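Local coordinates for protein phosphoinositol-specific phospholipase C (Pseudomonas sp., PDB 5FYP) that probably cleaves the glycerol-phosphate bond of phosphoinositides, as a calcium-dependent bacterial phospholipase C, at residues I20-C25 with G110-T115; K31-T36 with A281-A286; T46-F51 with I258-G263. All blocks are in the same frame, centred on the assembly; numbering follows the deposited sequence.

From the N terminus, the chain lays down the first segments of contacts 1, 2 and 3 in turn, at 20-25, 31-36 and 46-51. Contact 1 is the first to close, when 110-115 returns to strand 20-25 at the start of strand 114-120. Contact 3 closes a far larger loop at 258-263, and contact 2 closes last, at 281-286. Contact 3 is therefore nested inside contact 2, while contact 1 crosses both. In the TIM-barrel framework, strands 258-262, 279-282 and 20-25 are adjacent in one sheet, and 46-52 and 114-120 in the other. Contacts 1 and 3 join the two sheets by side chains, contact 3 beside the calcium ion, and contact 2 ties two loops.

Contact 1 (I20-C25 with G110-T115); sequences IAQVAC and GHFPIT
I20 is the first residue of strand 20-25 to meet F112, and it does so with both of its branches. Its CD1 lies 4.0 Å from CE2 of F112, near the plane of the ring, while its CG2 comes to 4.1 Å from CZ of F112. The two side chains arrive from opposite directions and together span the distance between the backbones, where the CA atoms of I20 and F112 are 11.3 Å apart. F112 spans its share because CG is turned to the far side of the backbone N (chi1 -175°), which carries the phenyl out toward the strand; CD of P113 lies against one face, toward the rim. The peptide behind the ring is held as well: ND1 of H111 donates to O of F112 over 2.8 Å in a nearly straight bond (170°), coming from above the carbonyl plane.

A21 and V23 pack on helix 269-274, on the other side of the strand from Q22. Q22 faces inward again, its NE2 set 3.8 Å from CE1 of F112 at the ring edge, with the amide plane nearly perpendicular to the ring (83°). The two ends of that amide have different tasks. NE2 donates to water 1 at 3.0 Å, and OE1 is hydrogen-bonded to OG1 of T46, which fixes the flip of the amide. Water 1 also lies 2.8 Å from O of P113 and 2.8 Å from OG1 of T115, so this water, in the plane of the F112 ring at its edge, joins polar groups of both segments. With I295 touching I20, Q22 and F112, the whole is buried packing in the interior of a TIM-barrel fold, by the N-terminal end of strand 114-120.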
loop_
_atom_site.group_PDB
_atom_site.type_symbol
_atom_site.label_atom_id
_atom_site.label_comp_id
_atom_site.label_asym_id
_atom_site.label_seq_id
_atom_site.Cartn_x
_atom_site.Cartn_y
_atom_site.Cartn_z
ATOM N N ILE A 20 11.364 0.792 -9.288
ATOM C CA ILE A 20 10.834 -0.507 -9.684
ATOM C C ILE A 20 9.339 -0.376 -10.020
ATOM O O ILE A 20 8.561 0.208 -9.257
ATOM C CB ILE A 20 11.049 -1.547 -8.571
ATOM C CG1 ILE A 20 12.534 -1.706 -8.239
ATOM C CG2 ILE A 20 10.423 -2.870 -8.958
ATOM C CD1 ILE A 20 12.817 -2.578 -7.051
ATOM N N ALA A 21 8.972 -0.934 -11.165
ATOM C CA ALA A 21 7.584 -1.057 -11.610
ATOM C C ALA A 21 7.065 -2.454 -11.273
ATOM O O ALA A 21 7.764 -3.464 -11.463
ATOM C CB ALA A 21 7.472 -0.826 -13.095
ATOM N N GLN A 22 5.811 -2.503 -10.860
ATOM C CA GLN A 22 5.152 -3.734 -10.473
ATOM C C GLN A 22 3.751 -3.819 -11.026
ATOM O O GLN A 22 2.995 -2.826 -11.039
ATOM C CB GLN A 22 5.011 -3.832 -8.948
ATOM C CG GLN A 22 6.285 -3.692 -8.167
ATOM C CD GLN A 22 6.054 -4.015 -6.703
ATOM O OE1 GLN A 22 5.380 -5.010 -6.353
ATOM N NE2 GLN A 22 6.627 -3.213 -5.834
ATOM N N VAL A 23 3.337 -5.034 -11.321
ATOM C CA VAL A 23 1.919 -5.400 -11.390
ATOM C C VAL A 23 1.438 -5.599 -9.952
ATOM O O VAL A 23 2.045 -6.351 -9.182
ATOM C CB VAL A 23 1.738 -6.710 -12.172
ATOM C CG1 VAL A 23 0.288 -7.138 -12.215
ATOM C CG2 VAL A 23 2.291 -6.561 -13.594
ATOM N N ALA A 24 0.351 -4.920 -9.617
ATOM C CA ALA A 24 -0.313 -5.039 -8.323
ATOM C C ALA A 24 -1.690 -5.626 -8.553
ATOM O O ALA A 24 -2.267 -5.534 -9.637
ATOM C CB ALA A 24 -0.418 -3.676 -7.661
ATOM N N CYS A 25 -2.266 -6.215 -7.505
ATOM C CA CYS A 25 -3.645 -6.637 -7.608
ATOM C C CYS A 25 -4.581 -5.447 -7.421
ATOM O O CYS A 25 -4.183 -4.433 -6.932
ATOM C CB CYS A 25 -3.976 -7.726 -6.589
ATOM S SG CYS A 25 -4.530 -7.124 -5.001
ATOM N N GLY A 110 13.882 -13.972 2.471
ATOM C CA GLY A 110 14.538 -13.341 1.337
ATOM C C GLY A 110 13.577 -12.789 0.309
ATOM O O GLY A 110 14.007 -12.408 -0.773
ATOM N N HIS A 111 12.282 -12.746 0.634
ATOM C CA HIS A 111 11.344 -12.307 -0.368
ATOM C C HIS A 111 11.496 -10.834 -0.738
ATOM O O HIS A 111 11.880 -9.988 0.081
ATOM C CB HIS A 111 9.891 -12.609 0.040
ATOM C CG HIS A 111 9.398 -11.901 1.277
ATOM N ND1 HIS A 111 8.992 -10.594 1.288
ATOM C CD2 HIS A 111 9.207 -12.361 2.534
ATOM C CE1 HIS A 111 8.585 -10.274 2.504
ATOM N NE2 HIS A 111 8.686 -11.331 3.274
ATOM N N PHE A 112 11.180 -10.541 -1.986
ATOM C CA PHE A 112 11.015 -9.180 -2.444
ATOM C C PHE A 112 10.005 -8.486 -1.533
ATOM O O PHE A 112 9.037 -9.116 -1.089
ATOM C CB PHE A 112 10.522 -9.230 -3.898
ATOM C CG PHE A 112 10.408 -7.902 -4.552
ATOM C CD1 PHE A 112 9.276 -7.124 -4.370
ATOM C CD2 PHE A 112 11.426 -7.407 -5.345
ATOM C CE1 PHE A 112 9.188 -5.864 -4.927
ATOM C CE2 PHE A 112 11.324 -6.173 -5.934
ATOM C CZ PHE A 112 10.209 -5.396 -5.720
ATOM N N PRO A 113 10.203 -7.204 -1.195
ATOM C CA PRO A 113 9.302 -6.563 -0.248
ATOM C C PRO A 113 7.847 -6.625 -0.691
ATOM O O PRO A 113 7.541 -6.396 -1.871
ATOM C CB PRO A 113 9.810 -5.125 -0.192
ATOM C CG PRO A 113 10.599 -4.953 -1.462
ATOM C CD PRO A 113 11.258 -6.295 -1.645
ATOM N N ILE A 114 6.970 -6.910 0.270
ATOM C CA ILE A 114 5.526 -6.973 0.011
ATOM C C ILE A 114 4.897 -5.633 0.368
ATOM O O ILE A 114 5.164 -5.120 1.443
ATOM C CB ILE A 114 4.876 -8.073 0.834
ATOM C CG1 ILE A 114 5.411 -9.441 0.429
ATOM C CG2 ILE A 114 3.353 -8.023 0.735
ATOM C CD1 ILE A 114 5.125 -10.534 1.445
ATOM N N THR A 115 4.082 -5.117 -0.530
ATOM C CA THR A 115 3.343 -3.891 -0.281
ATOM C C THR A 115 1.863 -4.250 -0.164
ATOM O O THR A 115 1.301 -4.900 -1.047
ATOM C CB THR A 115 3.573 -2.854 -1.384
ATOM O OG1 THR A 115 4.963 -2.547 -1.453
ATOM C CG2 THR A 115 2.838 -1.558 -1.114
HETATM O O HOH W 1 6.028 -4.509 -3.199
#

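Contact 2 (K31-T36 with A281-A286); sequences KQYANT and AYYRFA
Y33 and Y283 mark the nearest approach of the two backbones, with their CA atoms 6.6 Å apart, at a meeting of two loops of the TIM-barrel fold. The 31-36 segment is irregular and belongs to the connection between strands 20-25 and 46-52; the 281-286 segment finishes strand 279-282 and then turns away from it. A single water joins the two main chains, donating to O of Y33 at 2.7 Å and to O of Y283 at 2.8 Å.

The tyrosines run side by side and point the same way, each with CG opposite its own carbonyl carbon (chi1 -57° for Y33 and -64° for Y283). Their planes are inclined by 29° and slid apart, with the centroids of the Y33 and Y283 rings 5.1 Å from each other, so there is little overlap. Contact falls instead between the hydroxyl end of Y33 and the CD1-CE1 flank of Y283: CZ of Y33 is 3.4 Å from CD1 of Y283, and OH of Y33 is 3.5 Å from CE1 of Y283. CG of Q32 sits over the centre of the Y33 ring on the side opposite Y283, which in turn stacks on H26. Deeper in, F285 packs against V23 and C25 of strand 20-25. Its CE2 comes within 3.8 Å of O of Y33, and the CB of A34 lies near the plane of the phenyl, at its edge, 4.5 Å from CZ of F285.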
loop_
_atom_site.group_PDB
_atom_site.type_symbol
_atom_site.label_atom_id
_atom_site.label_comp_id
_atom_site.label_asym_id
_atom_site.label_seq_id
_atom_site.Cartn_x
_atom_site.Cartn_y
_atom_site.Cartn_z
ATOM N N LYS A 31 -13.160 -13.148 -3.464
ATOM C CA LYS A 31 -13.139 -14.539 -3.903
ATOM C C LYS A 31 -13.082 -14.670 -5.413
ATOM O O LYS A 31 -12.520 -15.619 -5.958
ATOM C CB LYS A 31 -14.367 -15.292 -3.326
ATOM C CG LYS A 31 -14.335 -15.472 -1.817
ATOM C CD LYS A 31 -15.618 -16.119 -1.312
ATOM C CE LYS A 31 -15.692 -16.126 0.192
ATOM N NZ LYS A 31 -16.882 -16.871 0.645
ATOM N N GLN A 32 -13.708 -13.729 -6.113
ATOM C CA GLN A 32 -13.747 -13.770 -7.576
ATOM C C GLN A 32 -12.398 -13.542 -8.244
ATOM O O GLN A 32 -12.237 -13.865 -9.417
ATOM C CB GLN A 32 -14.747 -12.708 -8.120
ATOM C CG GLN A 32 -14.373 -11.243 -7.785
ATOM C CD GLN A 32 -15.271 -10.226 -8.443
ATOM O OE1 GLN A 32 -15.604 -10.369 -9.633
ATOM N NE2 GLN A 32 -15.691 -9.213 -7.707
ATOM N N TYR A 33 -11.431 -12.971 -7.520
ATOM C CA TYR A 33 -10.135 -12.642 -8.125
ATOM C C TYR A 33 -9.004 -13.595 -7.740
ATOM O O TYR A 33 -7.975 -13.622 -8.405
ATOM C CB TYR A 33 -9.715 -11.191 -7.793
ATOM C CG TYR A 33 -10.710 -10.166 -8.225
ATOM C CD1 TYR A 33 -11.203 -10.143 -9.520
ATOM C CD2 TYR A 33 -11.149 -9.172 -7.356
ATOM C CE1 TYR A 33 -12.148 -9.196 -9.902
ATOM C CE2 TYR A 33 -12.093 -8.253 -7.699
ATOM C CZ TYR A 33 -12.589 -8.252 -8.983
ATOM O OH TYR A 33 -13.533 -7.332 -9.341
ATOM N N ALA A 34 -9.220 -14.409 -6.704
ATOM C CA ALA A 34 -8.201 -15.376 -6.278
ATOM C C ALA A 34 -8.882 -16.386 -5.364
ATOM O O ALA A 34 -9.759 -16.019 -4.578
ATOM C CB ALA A 34 -7.024 -14.711 -5.572
ATOM N N ASN A 35 -8.432 -17.627 -5.425
ATOM C CA ASN A 35 -9.043 -18.672 -4.593
ATOM C C ASN A 35 -8.694 -18.502 -3.107
ATOM O O ASN A 35 -9.534 -18.712 -2.249
ATOM C CB ASN A 35 -8.691 -20.044 -5.130
ATOM C CG ASN A 35 -9.365 -20.340 -6.481
ATOM O OD1 ASN A 35 -10.382 -19.722 -6.854
ATOM N ND2 ASN A 35 -8.802 -21.277 -7.224
ATOM N N THR A 36 -7.464 -18.068 -2.845
ATOM C CA THR A 36 -7.018 -17.716 -1.497
ATOM C C THR A 36 -6.233 -16.424 -1.587
ATOM O O THR A 36 -5.575 -16.139 -2.601
ATOM C CB THR A 36 -6.144 -18.797 -0.855
ATOM O OG1 THR A 36 -4.914 -18.853 -1.564
ATOM C CG2 THR A 36 -6.826 -20.163 -0.842
ATOM N N ALA A 281 -2.433 -1.423 -10.683
ATOM C CA ALA A 281 -3.391 -2.353 -10.090
ATOM C C ALA A 281 -4.297 -2.958 -11.144
ATOM O O ALA A 281 -4.959 -2.225 -11.876
ATOM C CB ALA A 281 -4.207 -1.634 -9.052
ATOM N N TYR A 282 -4.348 -4.284 -11.173
ATOM C CA TYR A 282 -5.182 -5.036 -12.105
ATOM C C TYR A 282 -6.045 -6.046 -11.375
ATOM O O TYR A 282 -5.557 -6.801 -10.530
ATOM C CB TYR A 282 -4.338 -5.825 -13.085
ATOM C CG TYR A 282 -3.545 -5.009 -14.049
ATOM C CD1 TYR A 282 -2.254 -4.610 -13.742
ATOM C CD2 TYR A 282 -4.039 -4.684 -15.314
ATOM C CE1 TYR A 282 -1.492 -3.896 -14.641
ATOM C CE2 TYR A 282 -3.277 -3.967 -16.229
ATOM C CZ TYR A 282 -2.015 -3.579 -15.878
ATOM O OH TYR A 282 -1.229 -2.911 -16.766
ATOM N N TYR A 283 -7.315 -6.124 -11.760
ATOM C CA TYR A 283 -8.162 -7.217 -11.283
ATOM C C TYR A 283 -7.548 -8.577 -11.654
ATOM O O TYR A 283 -7.449 -9.479 -10.819
ATOM C CB TYR A 283 -9.554 -7.098 -11.862
ATOM C CG TYR A 283 -10.278 -5.866 -11.419
ATOM C CD1 TYR A 283 -10.653 -5.700 -10.079
ATOM C CD2 TYR A 283 -10.652 -4.860 -12.317
ATOM C CE1 TYR A 283 -11.357 -4.583 -9.656
ATOM C CE2 TYR A 283 -11.333 -3.728 -11.910
ATOM C CZ TYR A 283 -11.701 -3.602 -10.577
ATOM O OH TYR A 283 -12.423 -2.514 -10.152
ATOM N N ARG A 284 -7.172 -8.700 -12.924
ATOM C CA ARG A 284 -6.610 -9.948 -13.522
ATOM C C ARG A 284 -5.079 -9.807 -13.528
ATOM O O ARG A 284 -4.437 -9.679 -14.567
ATOM C CB ARG A 284 -7.173 -10.188 -14.911
ATOM C CG ARG A 284 -8.708 -10.231 -14.946
ATOM C CD ARG A 284 -9.310 -10.269 -16.349
ATOM N NE ARG A 284 -8.905 -11.410 -17.112
ATOM C CZ ARG A 284 -9.116 -11.535 -18.413
ATOM N NH1 ARG A 284 -9.690 -10.542 -19.171
ATOM N NH2 ARG A 284 -8.718 -12.653 -19.022
ATOM N N PHE A 285 -4.506 -9.802 -12.333
ATOM C CA PHE A 285 -3.080 -9.519 -12.190
ATOM C C PHE A 285 -2.164 -10.584 -12.825
ATOM O O PHE A 285 -1.136 -10.227 -13.402
ATOM C CB PHE A 285 -2.705 -9.310 -10.708
ATOM C CG PHE A 285 -3.198 -10.406 -9.801
ATOM C CD1 PHE A 285 -2.463 -11.562 -9.617
ATOM C CD2 PHE A 285 -4.436 -10.291 -9.188
ATOM C CE1 PHE A 285 -2.967 -12.581 -8.827
ATOM C CE2 PHE A 285 -4.940 -11.325 -8.439
ATOM C CZ PHE A 285 -4.200 -12.466 -8.259
ATOM N N ALA A 286 -2.557 -11.843 -12.768
ATOM C CA ALA A 286 -1.676 -12.913 -13.284
ATOM C C ALA A 286 -1.520 -12.820 -14.785
ATOM O O ALA A 286 -0.478 -13.194 -15.334
ATOM C CB ALA A 286 -2.171 -14.283 -12.883
HETATM O O HOH W 2 -7.499 -12.268 -10.717
#

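Contact 3 (T46-F51 with I258-G263); sequences TLELDF and IGRVWG. With CA (calcium ion), chain I.
E48 and R260 reach toward each other across the interior of the TIM barrel, from strands 46-52 and 258-262, and form a buried salt bridge beside the calcium site. The tight part is small. OE1 of E48 lies 2.8 Å from NH2 of R260, near the guanidinium plane, but the hydrogen bond is weak because it is strongly bent (119°), and the carboxylate stands almost upright on the guanidinium (87°). The other oxygen, OE2 of E48, binds calcium at 2.4 Å, so one carboxylate serves both arginine and metal. The arm of R260, extended from CG to NE, brings its head group this far, and NH2 also makes a weak hydrogen bond to O of C25.

The looser part is filled by water. Water 4 donates to OE2 of E48 at 2.8 Å and accepts from NH1 of R260 at 3.0 Å, in the guanidinium plane; water 3 accepts from NE of R260 and donates weakly to O of L47. N27, D119 and OD1 of D50 also ligate the calcium, with waters 5 and 6, in what is probably the phospholipase active site. Water 5 additionally donates to OD2 of D50 over 2.7 Å.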
loop_
_atom_site.group_PDB
_atom_site.type_symbol
_atom_site.label_atom_id
_atom_site.label_comp_id
_atom_site.label_asym_id
_atom_site.label_seq_id
_atom_site.Cartn_x
_atom_site.Cartn_y
_atom_site.Cartn_z
ATOM N N THR A 46 2.377 -7.047 -4.496
ATOM C CA THR A 46 1.556 -5.910 -4.028
ATOM C C THR A 46 0.118 -6.341 -4.041
ATOM O O THR A 46 -0.428 -6.694 -5.102
ATOM C CB THR A 46 1.830 -4.660 -4.870
ATOM O OG1 THR A 46 3.206 -4.282 -4.716
ATOM C CG2 THR A 46 0.977 -3.485 -4.390
ATOM N N LEU A 47 -0.502 -6.287 -2.858
ATOM C CA LEU A 47 -1.861 -6.810 -2.592
ATOM C C LEU A 47 -2.734 -5.718 -2.038
ATOM O O LEU A 47 -2.288 -4.585 -1.859
ATOM C CB LEU A 47 -1.797 -7.988 -1.574
ATOM C CG LEU A 47 -1.256 -9.342 -2.092
ATOM C CD1 LEU A 47 0.097 -9.423 -2.719
ATOM C CD2 LEU A 47 -1.406 -10.347 -0.982
ATOM N N GLU A 48 -4.015 -6.014 -1.816
ATOM C CA GLU A 48 -4.987 -4.995 -1.389
ATOM C C GLU A 48 -6.037 -5.637 -0.497
ATOM O O GLU A 48 -6.516 -6.727 -0.787
ATOM C CB GLU A 48 -5.661 -4.324 -2.584
ATOM C CG GLU A 48 -6.650 -3.227 -2.214
ATOM C CD GLU A 48 -7.120 -2.397 -3.387
ATOM O OE1 GLU A 48 -6.928 -2.825 -4.540
ATOM O OE2 GLU A 48 -7.707 -1.305 -3.134
ATOM N N LEU A 49 -6.416 -4.901 0.544
ATOM C CA LEU A 49 -7.485 -5.250 1.460
ATOM C C LEU A 49 -8.390 -4.051 1.641
ATOM O O LEU A 49 -7.911 -2.984 2.013
ATOM C CB LEU A 49 -6.923 -5.682 2.831
ATOM C CG LEU A 49 -6.159 -6.987 2.819
ATOM C CD1 LEU A 49 -5.235 -7.127 4.001
ATOM C CD2 LEU A 49 -7.123 -8.169 2.728
ATOM N N ASP A 50 -9.710 -4.238 1.463
ATOM C CA ASP A 50 -10.692 -3.212 1.812
ATOM C C ASP A 50 -11.204 -3.515 3.211
ATOM O O ASP A 50 -11.671 -4.644 3.464
ATOM C CB ASP A 50 -11.886 -3.231 0.849
ATOM C CG ASP A 50 -11.556 -2.755 -0.559
ATOM O OD1 ASP A 50 -10.464 -2.240 -0.793
ATOM O OD2 ASP A 50 -12.437 -2.920 -1.440
ATOM N N PHE A 51 -11.146 -2.524 4.115
ATOM C CA PHE A 51 -11.477 -2.835 5.505
ATOM C C PHE A 51 -12.476 -1.865 6.095
ATOM O O PHE A 51 -12.433 -0.648 5.879
ATOM C CB PHE A 51 -10.208 -3.005 6.358
ATOM C CG PHE A 51 -9.450 -1.737 6.666
ATOM C CD1 PHE A 51 -8.552 -1.155 5.770
ATOM C CD2 PHE A 51 -9.569 -1.147 7.920
ATOM C CE1 PHE A 51 -7.827 -0.025 6.105
ATOM C CE2 PHE A 51 -8.829 -0.036 8.266
ATOM C CZ PHE A 51 -7.969 0.532 7.363
ATOM N N ILE A 258 6.003 6.688 -4.195
ATOM C CA ILE A 258 5.507 5.476 -4.846
ATOM C C ILE A 258 4.103 5.724 -5.356
ATOM O O ILE A 258 3.147 5.906 -4.561
ATOM C CB ILE A 258 5.547 4.262 -3.918
ATOM C CG1 ILE A 258 6.922 4.067 -3.295
ATOM C CG2 ILE A 258 5.087 3.015 -4.651
ATOM C CD1 ILE A 258 8.061 3.935 -4.273
ATOM N N GLY A 259 3.947 5.731 -6.680
ATOM C CA GLY A 259 2.649 5.962 -7.320
ATOM C C GLY A 259 1.934 4.683 -7.618
ATOM O O GLY A 259 2.533 3.751 -8.160
ATOM N N ARG A 260 0.635 4.670 -7.324
ATOM C CA ARG A 260 -0.249 3.549 -7.671
ATOM C C ARG A 260 -1.365 4.079 -8.552
ATOM O O ARG A 260 -1.950 5.127 -8.260
ATOM C CB ARG A 260 -0.830 2.899 -6.432
ATOM C CG ARG A 260 -1.727 1.705 -6.721
ATOM C CD ARG A 260 -1.909 0.838 -5.474
ATOM N NE ARG A 260 -2.796 -0.310 -5.644
ATOM C CZ ARG A 260 -4.099 -0.232 -5.611
ATOM N NH1 ARG A 260 -4.704 0.946 -5.520
ATOM N NH2 ARG A 260 -4.811 -1.356 -5.710
ATOM N N VAL A 261 -1.639 3.340 -9.635
ATOM C CA VAL A 261 -2.747 3.656 -10.546
ATOM C C VAL A 261 -3.707 2.488 -10.586
ATOM O O VAL A 261 -3.289 1.352 -10.887
ATOM C CB VAL A 261 -2.272 3.987 -11.962
ATOM C CG1 VAL A 261 -3.447 4.119 -12.921
ATOM C CG2 VAL A 261 -1.452 5.262 -11.936
ATOM N N TRP A 262 -4.973 2.752 -10.293
ATOM C CA TRP A 262 -6.019 1.747 -10.304
ATOM C C TRP A 262 -7.075 2.095 -11.353
ATOM O O TRP A 262 -7.219 3.258 -11.738
ATOM C CB TRP A 262 -6.639 1.603 -8.898
ATOM C CG TRP A 262 -7.211 2.867 -8.365
ATOM C CD1 TRP A 262 -6.581 3.826 -7.660
ATOM C CD2 TRP A 262 -8.558 3.313 -8.537
ATOM N NE1 TRP A 262 -7.438 4.868 -7.394
ATOM C CE2 TRP A 262 -8.666 4.556 -7.908
ATOM C CE3 TRP A 262 -9.690 2.763 -9.158
ATOM C CZ2 TRP A 262 -9.869 5.287 -7.885
ATOM C CZ3 TRP A 262 -10.892 3.486 -9.137
ATOM C CH2 TRP A 262 -10.958 4.732 -8.511
ATOM N N GLY A 263 -7.779 1.070 -11.823
ATOM C CA GLY A 263 -8.853 1.240 -12.775
ATOM C C GLY A 263 -8.440 1.303 -14.220
ATOM O O GLY A 263 -9.279 1.593 -15.058
HETATM CA CA CA I . -10.082 -1.262 -2.858
HETATM O O HOH W 3 -2.492 -3.345 -4.854
HETATM O O HOH W 4 -7.603 0.249 -5.492
HETATM O O HOH W 5 -12.439 -0.947 -3.306
HETATM O O HOH W 6 -10.240 -0.083 -4.946
#